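Local coordinates for afamin (Homo sapiens, PDB 6FAK), which carries hydrophobic molecules in body fluids, binding vitamin E and keeping lipidated Wnt proteins soluble and active, at residues 108-112 against 147-151; 505-509 against 529-533. All coordinates share one frame; numbering follows the deposited sequence.

Interaction 1: residues 108-112 against 147-151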
loop_
_atom_site.group_PDB
_atom_site.type_symbol
_atom_site.label_atom_id
_atom_site.label_comp_id
_atom_site.label_asym_id
_atom_site.label_seq_id
_atom_site.Cartn_x
_atom_site.Cartn_y
_atom_site.Cartn_z
ATOM N N LYS A 108 -10.491 -9.758 -8.065
ATOM C CA LYS A 108 -9.832 -8.444 -8.199
ATOM C C LYS A 108 -8.475 -8.619 -8.825
ATOM O O LYS A 108 -7.767 -9.580 -8.495
ATOM C CB LYS A 108 -9.708 -7.749 -6.831
ATOM C CG LYS A 108 -11.080 -7.392 -6.299
ATOM C CD LYS A 108 -11.008 -6.607 -5.010
ATOM C CE LYS A 108 -12.371 -6.109 -4.553
ATOM N NZ LYS A 108 -12.148 -5.080 -3.512
ATOM N N LYS A 109 -8.112 -7.704 -9.721
ATOM C CA LYS A 109 -6.779 -7.693 -10.352
ATOM C C LYS A 109 -5.975 -6.494 -9.899
ATOM O O LYS A 109 -6.407 -5.334 -10.114
ATOM C CB LYS A 109 -6.922 -7.617 -11.881
ATOM C CG LYS A 109 -7.567 -8.873 -12.481
ATOM C CD LYS A 109 -8.981 -8.548 -12.936
ATOM C CE LYS A 109 -9.819 -9.789 -13.180
ATOM N NZ LYS A 109 -11.210 -9.346 -13.232
ATOM N N SER A 110 -4.816 -6.767 -9.292
ATOM C CA SER A 110 -3.827 -5.727 -8.964
ATOM C C SER A 110 -3.281 -5.031 -10.196
ATOM O O SER A 110 -3.114 -3.822 -10.182
ATOM C CB SER A 110 -2.657 -6.342 -8.173
ATOM O OG SER A 110 -2.398 -7.649 -8.662
ATOM N N ASP A 111 -3.064 -5.785 -11.275
ATOM C CA ASP A 111 -2.433 -5.243 -12.508
ATOM C C ASP A 111 -3.571 -4.638 -13.338
ATOM O O ASP A 111 -4.345 -5.363 -13.933
ATOM C CB ASP A 111 -1.666 -6.357 -13.274
ATOM C CG ASP A 111 -1.319 -5.967 -14.739
ATOM O OD1 ASP A 111 -1.366 -4.794 -15.121
ATOM O OD2 ASP A 111 -0.975 -6.852 -15.516
ATOM N N VAL A 112 -3.733 -3.327 -13.272
ATOM C CA VAL A 112 -4.834 -2.655 -13.973
ATOM C C VAL A 112 -4.394 -2.135 -15.360
ATOM O O VAL A 112 -5.027 -1.270 -15.899
ATOM C CB VAL A 112 -5.532 -1.599 -13.087
ATOM C CG1 VAL A 112 -6.135 -2.301 -11.883
ATOM C CG2 VAL A 112 -4.598 -0.473 -12.607
ATOM N N ARG A 147 -11.968 1.293 -10.079
ATOM C CA ARG A 147 -11.555 0.166 -10.929
ATOM C C ARG A 147 -10.053 0.081 -11.080
ATOM O O ARG A 147 -9.524 -1.022 -11.258
ATOM C CB ARG A 147 -12.269 0.186 -12.307
ATOM C CG ARG A 147 -11.940 1.389 -13.194
ATOM C CD ARG A 147 -13.072 1.693 -14.195
ATOM N NE ARG A 147 -13.331 0.532 -15.056
ATOM C CZ ARG A 147 -13.157 0.472 -16.367
ATOM N NH1 ARG A 147 -12.755 1.550 -17.043
ATOM N NH2 ARG A 147 -13.377 -0.670 -17.007
ATOM N N ARG A 148 -9.369 1.220 -10.937
ATOM C CA ARG A 148 -7.899 1.248 -10.988
ATOM C C ARG A 148 -7.232 1.064 -9.626
ATOM O O ARG A 148 -6.025 0.907 -9.579
ATOM C CB ARG A 148 -7.401 2.539 -11.628
ATOM C CG ARG A 148 -7.616 2.592 -13.153
ATOM C CD ARG A 148 -7.435 4.016 -13.718
ATOM N NE ARG A 148 -7.653 4.020 -15.176
ATOM C CZ ARG A 148 -8.829 4.065 -15.766
ATOM N NH1 ARG A 148 -9.947 4.224 -15.046
ATOM N NH2 ARG A 148 -8.912 3.939 -17.095
ATOM N N ASN A 149 -8.016 1.050 -8.556
ATOM C CA ASN A 149 -7.519 0.948 -7.170
ATOM C C ASN A 149 -8.430 -0.043 -6.427
ATOM O O ASN A 149 -9.163 0.340 -5.507
ATOM C CB ASN A 149 -7.500 2.349 -6.498
ATOM C CG ASN A 149 -6.522 3.276 -7.141
ATOM O OD1 ASN A 149 -5.361 3.235 -6.803
ATOM N ND2 ASN A 149 -6.974 4.086 -8.138
ATOM N N PRO A 150 -8.409 -1.316 -6.838
ATOM C CA PRO A 150 -9.451 -2.234 -6.389
ATOM C C PRO A 150 -9.391 -2.615 -4.922
ATOM O O PRO A 150 -10.367 -3.175 -4.448
ATOM C CB PRO A 150 -9.164 -3.515 -7.199
ATOM C CG PRO A 150 -7.741 -3.401 -7.628
ATOM C CD PRO A 150 -7.503 -1.943 -7.807
ATOM N N PHE A 151 -8.250 -2.352 -4.253
ATOM C CA PHE A 151 -8.093 -2.738 -2.853
ATOM C C PHE A 151 -8.216 -1.571 -1.897
ATOM O O PHE A 151 -8.217 -1.808 -0.700
ATOM C CB PHE A 151 -6.778 -3.442 -2.639
ATOM C CG PHE A 151 -6.659 -4.700 -3.431
ATOM C CD1 PHE A 151 -7.411 -5.793 -3.088
ATOM C CD2 PHE A 151 -5.799 -4.779 -4.528
ATOM C CE1 PHE A 151 -7.378 -6.934 -3.822
ATOM C CE2 PHE A 151 -5.750 -5.935 -5.260
ATOM C CZ PHE A 151 -6.533 -7.008 -4.898
#

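Interaction 2: residues 505-509 against 529-533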
loop_
_atom_site.group_PDB
_atom_site.type_symbol
_atom_site.label_atom_id
_atom_site.label_comp_id
_atom_site.label_asym_id
_atom_site.label_seq_id
_atom_site.Cartn_x
_atom_site.Cartn_y
_atom_site.Cartn_z
ATOM N N GLN A 505 14.782 -3.401 -30.971
ATOM C CA GLN A 505 15.741 -2.320 -30.934
ATOM C C GLN A 505 15.073 -1.004 -30.593
ATOM O O GLN A 505 15.679 -0.176 -29.961
ATOM C CB GLN A 505 16.532 -2.277 -32.254
ATOM C CG GLN A 505 17.836 -1.513 -32.189
ATOM C CD GLN A 505 18.916 -2.060 -33.135
ATOM O OE1 GLN A 505 19.324 -3.227 -33.032
ATOM N NE2 GLN A 505 19.389 -1.213 -34.044
ATOM N N ASP A 506 13.806 -0.837 -30.907
ATOM C CA ASP A 506 13.084 0.373 -30.541
ATOM C C ASP A 506 12.931 0.638 -29.058
ATOM O O ASP A 506 12.722 1.797 -28.679
ATOM C CB ASP A 506 11.690 0.429 -31.173
ATOM C CG ASP A 506 11.122 1.881 -31.198
ATOM O OD1 ASP A 506 11.704 2.738 -31.918
ATOM O OD2 ASP A 506 10.128 2.171 -30.482
ATOM N N LEU A 507 13.003 -0.404 -28.208
ATOM C CA LEU A 507 12.971 -0.200 -26.736
ATOM C C LEU A 507 14.196 0.560 -26.273
ATOM O O LEU A 507 14.218 1.129 -25.165
ATOM C CB LEU A 507 12.921 -1.557 -26.002
ATOM C CG LEU A 507 11.556 -1.999 -25.416
ATOM C CD1 LEU A 507 10.400 -1.740 -26.356
ATOM C CD2 LEU A 507 11.610 -3.456 -25.032
ATOM N N PHE A 508 15.257 0.526 -27.077
ATOM C CA PHE A 508 16.508 1.139 -26.670
ATOM C C PHE A 508 16.881 2.335 -27.546
ATOM O O PHE A 508 18.036 2.781 -27.561
ATOM C CB PHE A 508 17.579 0.094 -26.699
ATOM C CG PHE A 508 17.227 -1.162 -25.934
ATOM C CD1 PHE A 508 17.410 -1.227 -24.572
ATOM C CD2 PHE A 508 16.697 -2.268 -26.575
ATOM C CE1 PHE A 508 17.103 -2.368 -23.874
ATOM C CE2 PHE A 508 16.399 -3.400 -25.876
ATOM C CZ PHE A 508 16.589 -3.437 -24.516
ATOM N N THR A 509 15.892 2.855 -28.255
ATOM C CA THR A 509 16.094 3.970 -29.174
ATOM C C THR A 509 15.487 5.194 -28.550
ATOM O O THR A 509 14.347 5.182 -28.126
ATOM C CB THR A 509 15.413 3.705 -30.523
ATOM O OG1 THR A 509 15.989 2.530 -31.102
ATOM C CG2 THR A 509 15.591 4.872 -31.459
ATOM N N PHE A 529 13.773 2.083 -19.806
ATOM C CA PHE A 529 15.014 1.775 -20.553
ATOM C C PHE A 529 16.015 0.986 -19.710
ATOM O O PHE A 529 16.549 -0.066 -20.148
ATOM C CB PHE A 529 15.625 3.081 -21.140
ATOM C CG PHE A 529 16.956 2.886 -21.788
ATOM C CD1 PHE A 529 18.134 2.964 -21.041
ATOM C CD2 PHE A 529 17.039 2.639 -23.138
ATOM C CE1 PHE A 529 19.376 2.746 -21.620
ATOM C CE2 PHE A 529 18.286 2.399 -23.738
ATOM C CZ PHE A 529 19.464 2.456 -22.961
ATOM N N LEU A 530 16.269 1.488 -18.501
ATOM C CA LEU A 530 17.232 0.843 -17.609
ATOM C C LEU A 530 16.828 -0.584 -17.238
ATOM O O LEU A 530 17.668 -1.493 -17.279
ATOM C CB LEU A 530 17.479 1.653 -16.372
ATOM C CG LEU A 530 18.476 1.044 -15.391
ATOM C CD1 LEU A 530 19.852 0.694 -15.937
ATOM C CD2 LEU A 530 18.655 2.026 -14.259
ATOM N N VAL A 531 15.543 -0.765 -16.913
ATOM C CA VAL A 531 15.037 -2.052 -16.564
ATOM C C VAL A 531 15.169 -3.018 -17.742
ATOM O O VAL A 531 15.687 -4.132 -17.561
ATOM C CB VAL A 531 13.611 -1.986 -15.979
ATOM C CG1 VAL A 531 12.962 -3.361 -15.849
ATOM C CG2 VAL A 531 13.667 -1.317 -14.619
ATOM N N ASN A 532 14.702 -2.614 -18.907
ATOM C CA ASN A 532 14.847 -3.450 -20.125
ATOM C C ASN A 532 16.313 -3.789 -20.444
ATOM O O ASN A 532 16.651 -4.926 -20.794
ATOM C CB ASN A 532 14.125 -2.825 -21.329
ATOM C CG ASN A 532 12.619 -2.810 -21.157
ATOM O OD1 ASN A 532 12.049 -3.766 -20.608
ATOM N ND2 ASN A 532 11.963 -1.765 -21.636
ATOM N N LEU A 533 17.199 -2.821 -20.250
ATOM C CA LEU A 533 18.629 -3.048 -20.428
ATOM C C LEU A 533 19.193 -4.130 -19.498
ATOM O O LEU A 533 20.011 -5.006 -19.952
ATOM C CB LEU A 533 19.403 -1.745 -20.232
ATOM C CG LEU A 533 20.871 -1.801 -20.603
ATOM C CD1 LEU A 533 21.067 -2.030 -22.101
ATOM C CD2 LEU A 533 21.520 -0.502 -20.130
HETATM O O HOH W 1 12.555 0.828 -22.939
#

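Interaction 1: residues 108-112 against 147-151
Lys108 reaches along Phe151 and fastens its ammonium to the backbone of Pro150: NZ donates to Pro150 O at 2.8 Å, meeting the carbonyl almost head-on, with a C=O...N angle of 164°. The aliphatic part of the lysine does the packing. Its CB lies 3.8 Å from Phe151 CZ and its CD 3.8 Å from Phe151 CE1, the two side chains running past each other in opposite directions. With CG anti to the carbonyl carbon (chi1 -66°) and the chain extended beyond it, the lysine spans the whole distance from the ring to the carbonyl. At the CE2 edge of the ring, near its plane, lies Ser110 CA. Pro150 presses its CG against Lys109 O at 3.4 Å. At the other end of the contact Val112 straddles the carbonyls of Arg147 and Arg148, CG1 resting 3.7 Å from Arg147 O and CG2 3.6 Å from Arg148 O. Beyond this first shell, Tyr33 makes a cation-pi contact with Lys108, while Glu36 holds the ammonium of Lys109. Arg147 bonds to the backbone of Gln35, and Arg148 pairs with Glu144 and also reaches Pro116 O. Replacing Lys108 by an alanine would probably leave Pro150 O without this donor and take away the CD methylene that packs against Phe151 CE1. The contact ties the loop that follows helix 97-106 to the C-terminal part of helix 134-148 and the turn after it, within the first albumin domain. One buried residue thus serves two chemistries, its methylenes packing against an aromatic ring and its charge shared between a carbonyl and an aromatic face, which probably helps offset the cost of burying the ammonium.

Interaction 2: residues 505-509 against 529-533
Phe508 lays its side chain across Phe529 and onto the backbone of helix 521-536. With CG anti to its carbonyl carbon (chi1 -52°), the ring is swung over to the helix. Its CB starts 3.8 Å from Phe529 CE2, and CD1 keeps the same partner at 3.8 Å. The two rings form an offset edge-to-face pair, the edge of Phe508 toward the face of Phe529, with centroids 5.9 Å apart and planes at 76°. Farther out, CE1 abuts the helix backbone 3.7 Å from Leu533 N, and CZ at the tip lies near Asn532 O and CB. Leu507 CB sits over one face of the Phe508 ring, off toward its rim. Beside the aromatic pair, Leu507 CG packs 3.8 Å from Asn532 ND2. A water donates to Leu507 O at 2.8 Å and accepts from Asn532 ND2 at 3.0 Å; Thr423 takes Asn532 OD1. Thr509 OG1 and Phe508 N grip Gln505 O from opposite faces of its plane, securing the turn. Phe552 extends the aromatic cluster beyond Phe529. A short 3-10 turn and the phenylalanine that follows it are thereby docked against a helix of the third domain in the all-helical albumin fold.

In the fold
Interactions 1 and 2 follow one another along the chain, the first in albumin domain 1 and the second in domain 3. Their centres are about 27 Å apart and their nearest atoms about 14 Å. Both dock an inter-helix connection against a helix or the turn after it, but the centre of 108-112 against 147-151 is about 12 Å, and that of 505-509 against 529-533 about 29 Å, from the centre of the chain. The hydrophobic-ligand pocket belongs to the intervening second domain, and neither contact includes its residues. Two small bound species lie nearby: a sodium ion about 8 Å from the Arg148 side chain, and a polyethylene glycol fragment, probably from the crystallisation liquor, about 4 Å from that of Phe529.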